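Local coordinates for predicted protease of the collagenase family (PDB 5D88), which probably acts as a peptidase of the U32 family and binds a zinc ion on a TIM-barrel fold, at residues L106-V120 and V128-S140. Sequence-based numbering, arbitrary orientation.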
# COMPACT_ATOMS: atom_id res chain seq x y z
N LEU A 106 3.81 6.09 21.52
CA LEU A 106 2.85 7.18 21.65
C LEU A 106 3.07 7.94 22.95
O LEU A 106 2.89 9.16 22.97
CB LEU A 106 1.43 6.64 21.55
CG LEU A 106 1.16 5.91 20.23
CD1 LEU A 106 -0.24 5.39 20.19
CD2 LEU A 106 1.43 6.81 19.05
N ASP A 107 3.47 7.27 24.03
CA ASP A 107 3.82 7.99 25.25
C ASP A 107 4.97 8.95 25.01
O ASP A 107 4.99 10.06 25.55
CB ASP A 107 4.23 7.03 26.36
CG ASP A 107 3.09 6.27 26.95
OD1 ASP A 107 1.90 6.57 26.66
OD2 ASP A 107 3.41 5.37 27.75
N TYR A 108 5.95 8.52 24.23
CA TYR A 108 7.05 9.40 23.89
C TYR A 108 6.53 10.65 23.19
O TYR A 108 6.87 11.77 23.57
CB TYR A 108 8.05 8.65 23.03
CG TYR A 108 9.07 9.54 22.40
CD1 TYR A 108 10.05 10.14 23.17
CD2 TYR A 108 9.04 9.80 21.04
CE1 TYR A 108 10.99 10.97 22.60
CE2 TYR A 108 9.98 10.62 20.45
CZ TYR A 108 10.95 11.21 21.23
OH TYR A 108 11.88 12.04 20.67
N LEU A 109 5.66 10.48 22.21
CA LEU A 109 5.11 11.63 21.50
C LEU A 109 4.29 12.51 22.42
O LEU A 109 4.43 13.74 22.42
CB LEU A 109 4.26 11.15 20.33
CG LEU A 109 4.99 10.32 19.28
CD1 LEU A 109 4.00 9.92 18.21
CD2 LEU A 109 6.13 11.11 18.67
N ALA A 110 3.41 11.89 23.23
CA ALA A 110 2.44 12.64 24.02
C ALA A 110 3.07 13.31 25.23
O ALA A 110 2.69 14.43 25.59
CB ALA A 110 1.30 11.71 24.47
N SER A 111 4.01 12.63 25.89
CA SER A 111 4.45 13.04 27.22
C SER A 111 5.90 13.50 27.28
O SER A 111 6.25 14.26 28.19
CB SER A 111 4.26 11.89 28.21
OG SER A 111 2.90 11.53 28.24
N ASP A 112 6.75 13.05 26.36
CA ASP A 112 8.15 13.47 26.30
C ASP A 112 8.32 14.63 25.33
O ASP A 112 8.69 15.74 25.73
CB ASP A 112 9.01 12.26 25.91
CG ASP A 112 10.49 12.47 26.19
OD1 ASP A 112 10.95 13.63 26.17
OD2 ASP A 112 11.20 11.47 26.41
N LEU A 113 8.04 14.39 24.04
CA LEU A 113 8.06 15.48 23.06
C LEU A 113 6.95 16.48 23.31
O LEU A 113 7.10 17.67 23.03
CB LEU A 113 7.92 14.94 21.64
CG LEU A 113 9.11 14.37 20.92
CD1 LEU A 113 8.66 14.08 19.47
CD2 LEU A 113 10.27 15.34 20.94
N GLU A 114 5.81 15.99 23.81
CA GLU A 114 4.62 16.81 24.05
C GLU A 114 4.12 17.47 22.77
O GLU A 114 3.84 18.67 22.74
CB GLU A 114 4.88 17.85 25.14
CG GLU A 114 5.17 17.25 26.50
CD GLU A 114 5.43 18.30 27.54
OE1 GLU A 114 4.51 19.10 27.82
OE2 GLU A 114 6.55 18.34 28.06
N VAL A 115 3.99 16.67 21.71
CA VAL A 115 3.39 17.19 20.50
C VAL A 115 1.90 17.41 20.71
O VAL A 115 1.26 16.87 21.63
CB VAL A 115 3.65 16.28 19.28
CG1 VAL A 115 5.14 16.09 19.06
CG2 VAL A 115 2.94 14.92 19.42
N ASP A 116 1.34 18.27 19.86
CA ASP A 116 -0.08 18.58 19.86
C ASP A 116 -0.91 17.58 19.07
O ASP A 116 -2.11 17.44 19.32
CB ASP A 116 -0.30 19.98 19.30
CG ASP A 116 0.43 21.04 20.11
OD1 ASP A 116 0.04 21.25 21.27
OD2 ASP A 116 1.39 21.66 19.58
N GLY A 117 -0.29 16.91 18.10
CA GLY A 117 -0.99 15.95 17.27
C GLY A 117 -0.01 15.04 16.58
O GLY A 117 1.22 15.23 16.64
N VAL A 118 -0.57 14.05 15.89
CA VAL A 118 0.22 13.03 15.21
C VAL A 118 -0.42 12.77 13.85
O VAL A 118 -1.65 12.61 13.76
CB VAL A 118 0.33 11.71 16.00
CG1 VAL A 118 1.42 10.84 15.40
CG2 VAL A 118 0.62 11.95 17.47
N VAL A 119 0.41 12.74 12.81
CA VAL A 119 -0.00 12.48 11.44
C VAL A 119 0.38 11.04 11.13
O VAL A 119 1.56 10.70 11.08
CB VAL A 119 0.65 13.46 10.46
CG1 VAL A 119 0.14 13.21 9.04
CG2 VAL A 119 0.42 14.93 10.88
N VAL A 120 -0.63 10.19 10.92
CA VAL A 120 -0.43 8.76 10.77
C VAL A 120 -1.21 8.27 9.56
O VAL A 120 -2.16 8.91 9.11
CB VAL A 120 -0.87 7.98 12.03
CG1 VAL A 120 -0.08 8.46 13.23
CG2 VAL A 120 -2.37 8.12 12.28
N VAL A 128 -5.92 3.49 18.14
CA VAL A 128 -5.28 3.53 19.45
C VAL A 128 -5.09 4.97 19.91
O VAL A 128 -5.34 5.30 21.08
CB VAL A 128 -3.94 2.77 19.43
CG1 VAL A 128 -3.22 2.91 20.76
CG2 VAL A 128 -4.15 1.28 19.12
N LEU A 129 -4.62 5.85 19.01
CA LEU A 129 -4.42 7.26 19.36
C LEU A 129 -5.71 7.91 19.81
O LEU A 129 -5.74 8.60 20.83
CB LEU A 129 -3.84 8.04 18.18
CG LEU A 129 -2.34 8.04 18.09
CD1 LEU A 129 -1.94 8.47 16.68
CD2 LEU A 129 -1.73 8.96 19.17
N ALA A 130 -6.79 7.69 19.06
CA ALA A 130 -8.06 8.34 19.38
C ALA A 130 -8.65 7.82 20.69
O ALA A 130 -9.27 8.57 21.44
CB ALA A 130 -9.06 8.13 18.25
N THR A 131 -8.48 6.53 20.95
CA THR A 131 -9.06 5.92 22.14
C THR A 131 -8.27 6.26 23.40
O THR A 131 -8.88 6.55 24.44
CB THR A 131 -9.14 4.41 21.95
OG1 THR A 131 -10.03 4.15 20.86
CG2 THR A 131 -9.69 3.73 23.17
N GLU A 132 -6.94 6.21 23.36
CA GLU A 132 -6.14 6.23 24.57
C GLU A 132 -5.42 7.55 24.85
O GLU A 132 -4.89 7.72 25.96
CB GLU A 132 -5.10 5.10 24.52
CG GLU A 132 -5.70 3.69 24.30
CD GLU A 132 -6.59 3.24 25.43
OE1 GLU A 132 -6.71 3.96 26.43
OE2 GLU A 132 -7.20 2.15 25.33
N TYR A 133 -5.36 8.47 23.89
CA TYR A 133 -4.61 9.71 24.01
C TYR A 133 -5.54 10.89 23.77
O TYR A 133 -6.72 10.72 23.42
CB TYR A 133 -3.40 9.72 23.06
CG TYR A 133 -2.39 8.68 23.49
CD1 TYR A 133 -2.52 7.37 23.08
CD2 TYR A 133 -1.35 9.00 24.36
CE1 TYR A 133 -1.64 6.39 23.51
CE2 TYR A 133 -0.46 8.03 24.79
CZ TYR A 133 -0.62 6.72 24.36
OH TYR A 133 0.23 5.72 24.77
N ASP A 134 -5.00 12.08 23.98
CA ASP A 134 -5.73 13.34 23.80
C ASP A 134 -4.94 14.26 22.87
O ASP A 134 -4.69 15.42 23.16
CB ASP A 134 -5.96 14.02 25.14
CG ASP A 134 -6.87 15.21 25.04
OD1 ASP A 134 -7.69 15.27 24.11
OD2 ASP A 134 -6.76 16.10 25.92
N LEU A 135 -4.50 13.70 21.77
CA LEU A 135 -3.77 14.38 20.71
C LEU A 135 -4.68 14.54 19.49
O LEU A 135 -5.62 13.76 19.30
CB LEU A 135 -2.52 13.58 20.33
CG LEU A 135 -1.53 13.27 21.43
CD1 LEU A 135 -0.46 12.28 21.01
CD2 LEU A 135 -0.90 14.55 21.87
N THR A 136 -4.38 15.53 18.65
CA THR A 136 -5.04 15.64 17.36
C THR A 136 -4.61 14.47 16.49
O THR A 136 -3.42 14.25 16.28
CB THR A 136 -4.68 16.95 16.65
OG1 THR A 136 -4.92 18.06 17.51
CG2 THR A 136 -5.52 17.13 15.39
N VAL A 137 -5.58 13.72 15.96
CA VAL A 137 -5.30 12.56 15.12
C VAL A 137 -5.52 12.96 13.67
O VAL A 137 -6.66 13.19 13.25
CB VAL A 137 -6.17 11.36 15.51
CG1 VAL A 137 -5.82 10.15 14.66
CG2 VAL A 137 -6.01 11.03 16.97
N VAL A 138 -4.43 13.05 12.91
CA VAL A 138 -4.43 13.49 11.52
C VAL A 138 -4.12 12.29 10.64
O VAL A 138 -3.08 11.64 10.82
CB VAL A 138 -3.41 14.60 11.27
CG1 VAL A 138 -3.47 15.08 9.82
CG2 VAL A 138 -3.60 15.75 12.22
N VAL A 139 -4.99 11.99 9.69
CA VAL A 139 -4.70 10.95 8.70
C VAL A 139 -3.85 11.55 7.59
O VAL A 139 -4.25 12.51 6.92
CB VAL A 139 -5.99 10.34 8.14
CG1 VAL A 139 -5.64 9.30 7.08
CG2 VAL A 139 -6.82 9.72 9.26
N SER A 140 -2.68 10.97 7.40
CA SER A 140 -1.74 11.42 6.38
C SER A 140 -2.28 11.20 4.98
O SER A 140 -3.03 10.27 4.72
CB SER A 140 -0.42 10.66 6.52
OG SER A 140 0.57 11.19 5.64
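Leu106 and Tyr133 meet on the outside of the TIM barrel, where Tyr133, just after helix 123-132, packs on helix 98-113 beside the parallel pair formed by the fourth and fifth strands, 117-120 and 136-139. The evidence for a CH-pi contact is that Leu106 CB stands 3.9 Å from the centroid of the Tyr133 ring and 30° off its normal, hence over a face. Asp107 OD1 lies at the ring's edge, near its plane, and accepts a 2.7 Å hydrogen bond from Tyr133 OH, which comes from above the carboxylate plane; the ring and carboxylate planes are 61° apart. Tyr133 CG lies anti to the carbonyl carbon (chi1 -67°), sending the ring across to helix 98-113, where Arg103 NE also bonds to the hydroxyl. Were Tyr133 an alanine, Asp107 would probably lose its hydroxyl partner, and a gap would be likely to open beside Leu106 and Ala110.

Deeper in, Leu129 divides its branches: CD2 packs 3.8 Å from Leu106 CD2, while CD1 touches both Val118 CB and Val120 CG1. Val120 and Leu129 approach tip to tip, whereas Val118 and Leu129 cross at about a right angle. Leu135 CD1 reaches both Ala110 CB and Val118 CG2, at 3.7 Å from the latter, tying helix 98-113 to strand 117-120. Helix 123-132 makes the beta-alpha-beta crossover between the strands, whose short axes come within 4.7 Å and run nearly parallel. Their register pairs Gly117 with Thr136 and Val119 with Val138; the side chains of Val119 and Val138 point to the sheet face turned from Leu129, and there Val119 CG2 packs against Val138 CB. Five backbone hydrogen bonds join the edges, ending with Ser140 N donating to Val120 O at 2.7 Å from above the carbonyl plane.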